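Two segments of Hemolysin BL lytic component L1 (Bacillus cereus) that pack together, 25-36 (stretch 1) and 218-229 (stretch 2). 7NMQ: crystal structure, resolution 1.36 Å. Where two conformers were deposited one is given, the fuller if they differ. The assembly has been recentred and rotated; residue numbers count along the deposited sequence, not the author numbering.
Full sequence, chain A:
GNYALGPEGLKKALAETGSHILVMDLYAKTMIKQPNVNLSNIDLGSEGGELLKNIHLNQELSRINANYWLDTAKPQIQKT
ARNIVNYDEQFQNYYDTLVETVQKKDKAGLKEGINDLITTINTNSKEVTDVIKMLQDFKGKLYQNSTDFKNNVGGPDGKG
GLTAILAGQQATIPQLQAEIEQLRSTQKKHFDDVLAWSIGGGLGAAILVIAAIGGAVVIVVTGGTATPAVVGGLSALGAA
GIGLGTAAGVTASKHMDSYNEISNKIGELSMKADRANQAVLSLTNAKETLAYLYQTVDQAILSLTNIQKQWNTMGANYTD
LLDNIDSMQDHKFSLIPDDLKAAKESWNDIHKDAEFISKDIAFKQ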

# COMPACT_ATOMS: atom_id res chain seq x y z
N ASP A 25 2.66 -0.36 -5.69
CA ASP A 25 3.65 -0.98 -6.60
C ASP A 25 3.01 -1.23 -7.98
O ASP A 25 3.64 -0.96 -8.99
CB ASP A 25 4.19 -2.29 -6.04
CG ASP A 25 5.30 -2.16 -5.00
OD1 ASP A 25 5.84 -1.05 -4.81
OD2 ASP A 25 5.60 -3.20 -4.38
N LEU A 26 1.80 -1.79 -8.00
CA LEU A 26 1.09 -2.10 -9.27
C LEU A 26 0.91 -0.81 -10.07
O LEU A 26 1.28 -0.76 -11.25
CB LEU A 26 -0.28 -2.73 -9.01
CG LEU A 26 -0.30 -4.22 -8.67
CD1 LEU A 26 -1.44 -4.90 -9.40
CD2 LEU A 26 1.01 -4.88 -9.02
N TYR A 27 0.32 0.20 -9.46
CA TYR A 27 0.02 1.46 -10.17
C TYR A 27 1.33 2.06 -10.64
O TYR A 27 1.42 2.50 -11.81
CB TYR A 27 -0.68 2.46 -9.25
CG TYR A 27 -2.11 2.15 -8.93
CD1 TYR A 27 -2.94 1.51 -9.84
CD2 TYR A 27 -2.66 2.53 -7.71
CE1 TYR A 27 -4.26 1.21 -9.52
CE2 TYR A 27 -3.98 2.24 -7.39
CZ TYR A 27 -4.79 1.60 -8.30
OH TYR A 27 -6.09 1.33 -7.96
N ALA A 28 2.37 2.11 -9.81
CA ALA A 28 3.64 2.74 -10.23
C ALA A 28 4.22 1.99 -11.42
O ALA A 28 4.70 2.61 -12.41
CB ALA A 28 4.60 2.76 -9.07
N LYS A 29 4.22 0.68 -11.36
CA LYS A 29 4.84 -0.11 -12.44
C LYS A 29 4.04 0.10 -13.73
O LYS A 29 4.61 0.10 -14.84
CB LYS A 29 4.93 -1.56 -12.02
CG LYS A 29 6.02 -1.81 -11.00
CD LYS A 29 5.88 -3.12 -10.28
CE LYS A 29 6.93 -3.32 -9.21
NZ LYS A 29 8.23 -3.73 -9.81
N THR A 30 2.74 0.22 -13.62
CA THR A 30 1.86 0.40 -14.78
C THR A 30 2.18 1.76 -15.41
O THR A 30 2.35 1.87 -16.66
CB THR A 30 0.39 0.25 -14.43
OG1 THR A 30 0.19 -1.01 -13.80
CG2 THR A 30 -0.44 0.34 -15.68
N MET A 31 2.29 2.80 -14.58
CA MET A 31 2.58 4.16 -15.08
C MET A 31 3.91 4.16 -15.83
O MET A 31 3.98 4.76 -16.89
CB MET A 31 2.65 5.18 -13.94
CG MET A 31 1.29 5.52 -13.37
SD MET A 31 -0.02 5.70 -14.58
CE MET A 31 0.51 7.22 -15.35
N ILE A 32 4.94 3.53 -15.26
CA ILE A 32 6.31 3.51 -15.84
C ILE A 32 6.26 2.86 -17.23
O ILE A 32 7.04 3.26 -18.12
CB ILE A 32 7.30 2.83 -14.85
CG1 ILE A 32 7.53 3.77 -13.67
CG2 ILE A 32 8.60 2.43 -15.55
CD1 ILE A 32 8.18 3.13 -12.50
N LYS A 33 5.40 1.89 -17.44
CA LYS A 33 5.37 1.13 -18.72
C LYS A 33 4.48 1.82 -19.74
O LYS A 33 4.59 1.48 -20.90
CB LYS A 33 4.95 -0.31 -18.44
CG LYS A 33 6.11 -1.24 -18.08
CD LYS A 33 5.80 -2.71 -18.16
CE LYS A 33 6.11 -3.38 -19.49
NZ LYS A 33 5.58 -4.76 -19.51
N GLN A 34 3.64 2.76 -19.37
CA GLN A 34 2.74 3.40 -20.33
C GLN A 34 3.53 4.46 -21.09
O GLN A 34 4.09 5.37 -20.50
CB GLN A 34 1.55 4.02 -19.62
CG GLN A 34 0.62 4.61 -20.64
CD GLN A 34 -0.84 4.42 -20.36
OE1 GLN A 34 -1.31 3.39 -19.90
NE2 GLN A 34 -1.57 5.49 -20.56
N PRO A 35 3.63 4.37 -22.43
CA PRO A 35 4.41 5.36 -23.16
C PRO A 35 3.68 6.69 -23.32
O PRO A 35 2.48 6.76 -23.07
CB PRO A 35 4.61 4.72 -24.52
CG PRO A 35 3.40 3.89 -24.69
CD PRO A 35 3.12 3.30 -23.31
N ASN A 36 4.45 7.71 -23.70
CA ASN A 36 3.87 9.01 -24.11
C ASN A 36 2.78 8.75 -25.15
O ASN A 36 2.97 7.93 -26.09
CB ASN A 36 4.92 10.00 -24.59
CG ASN A 36 5.71 10.67 -23.49
OD1 ASN A 36 5.61 10.31 -22.33
ND2 ASN A 36 6.50 11.67 -23.87
N VAL A 218 1.83 -9.34 -14.30
CA VAL A 218 2.47 -8.93 -15.57
C VAL A 218 1.79 -7.63 -16.01
O VAL A 218 0.62 -7.45 -15.70
CB VAL A 218 2.35 -10.02 -16.65
CG1 VAL A 218 3.21 -11.21 -16.28
CG2 VAL A 218 0.94 -10.41 -17.02
N ILE A 219 2.54 -6.76 -16.69
CA ILE A 219 1.95 -5.51 -17.24
C ILE A 219 1.95 -5.67 -18.76
O ILE A 219 3.04 -5.88 -19.32
CB ILE A 219 2.74 -4.29 -16.74
CG1 ILE A 219 2.98 -4.23 -15.21
CG2 ILE A 219 2.05 -3.05 -17.30
CD1 ILE A 219 1.82 -3.95 -14.38
N VAL A 220 0.78 -5.59 -19.40
CA VAL A 220 0.68 -5.73 -20.89
C VAL A 220 0.42 -4.37 -21.50
O VAL A 220 -0.49 -3.68 -20.99
CB VAL A 220 -0.37 -6.77 -21.33
CG1 VAL A 220 -0.73 -6.70 -22.81
CG2 VAL A 220 0.12 -8.17 -21.00
N VAL A 221 1.21 -3.96 -22.47
CA VAL A 221 0.97 -2.67 -23.17
C VAL A 221 0.38 -3.03 -24.54
O VAL A 221 1.02 -3.74 -25.34
CB VAL A 221 2.24 -1.83 -23.34
CG1 VAL A 221 1.94 -0.47 -23.96
CG2 VAL A 221 2.98 -1.69 -22.00
N THR A 222 -0.82 -2.52 -24.79
CA THR A 222 -1.58 -2.67 -26.06
C THR A 222 -2.08 -1.32 -26.52
O THR A 222 -2.75 -0.69 -25.73
CB THR A 222 -2.86 -3.48 -25.83
OG1 THR A 222 -2.53 -4.71 -25.19
CG2 THR A 222 -3.59 -3.76 -27.11
N GLY A 223 -1.87 -0.94 -27.79
CA GLY A 223 -2.29 0.39 -28.29
C GLY A 223 -1.90 1.55 -27.37
O GLY A 223 -2.67 2.52 -27.26
N GLY A 224 -0.72 1.51 -26.75
CA GLY A 224 -0.23 2.58 -25.86
C GLY A 224 -0.89 2.58 -24.51
O GLY A 224 -0.53 3.44 -23.66
N THR A 225 -1.66 1.55 -24.16
CA THR A 225 -2.28 1.44 -22.81
C THR A 225 -1.62 0.29 -22.06
O THR A 225 -1.61 -0.84 -22.53
CB THR A 225 -3.78 1.21 -22.90
OG1 THR A 225 -4.43 2.30 -23.55
CG2 THR A 225 -4.40 1.09 -21.54
N ALA A 226 -1.08 0.56 -20.87
CA ALA A 226 -0.51 -0.47 -19.97
C ALA A 226 -1.58 -0.89 -18.97
O ALA A 226 -2.23 -0.04 -18.33
CB ALA A 226 0.72 0.07 -19.30
N THR A 227 -1.71 -2.20 -18.79
CA THR A 227 -2.78 -2.80 -17.95
C THR A 227 -2.16 -3.98 -17.22
O THR A 227 -1.56 -4.84 -17.87
CB THR A 227 -3.93 -3.25 -18.88
OG1 THR A 227 -4.44 -2.11 -19.57
CG2 THR A 227 -5.09 -3.90 -18.18
N PRO A 228 -2.27 -4.07 -15.87
CA PRO A 228 -1.81 -5.25 -15.17
C PRO A 228 -2.79 -6.42 -15.27
O PRO A 228 -3.97 -6.24 -15.44
CB PRO A 228 -1.71 -4.88 -13.71
CG PRO A 228 -2.38 -3.58 -13.60
CD PRO A 228 -2.75 -3.04 -14.96
N ALA A 229 -2.24 -7.62 -15.09
CA ALA A 229 -3.00 -8.85 -14.89
C ALA A 229 -2.23 -9.75 -13.94
O ALA A 229 -1.03 -9.59 -13.82
CB ALA A 229 -3.19 -9.55 -16.22
O HOH W 1 0.46 5.81 -24.39

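How does a helix come to rest on a hairpin nearly two hundred residues away in sequence? Residues 218-222 and 225-229 form two paired strands joined by a type I' turn, and helix 25-33 lies across one face of them. In a strand, side chains alternate, so I219, V221, A226 and P228 point toward the helix while V218, V220, T227 and A229 point away. The contact buries 549 Å² in total.

Why does I219 cover the most surface? Its CA-to-CB bond points toward the helix, and its long branch extends until CD1 lies 3.4 Å from OG1 of T30. That hydroxyl donates to the backbone, T30 OG1 to L26 O at 2.8 Å, so its polarity is already satisfied and it can sit buried among carbon atoms. On the neighbouring strand, P228 CG comes within 3.6 Å of T30 OG1, and T30 CG2 packs 3.8 Å from A226 CB.

What does K33 add near the end of the helix? Its aliphatic part lies against I219, with CD 3.7 Å from I219 CB, and its amine then donates a hydrogen bond from NZ to I219 O at 2.8 Å. A flexible chain, apolar along its length and charged at its tip, can do both, even in an exposed position.

How is the chain held where the helix gives way? Q34 is the first residue to leave helical geometry, and its side chain reaches the second strand, where A226 N donates to Q34 OE1 at 3.0 Å and a nearly straight 170°. The small methyl of A226 suits this close approach: the CA atoms of Q34 and A226 are 5.1 Å apart. Beyond it, P35 CD packs 4.0 Å from V221 CG1, and one water donates to both P35 O (2.6 Å) and G224 O (2.7 Å).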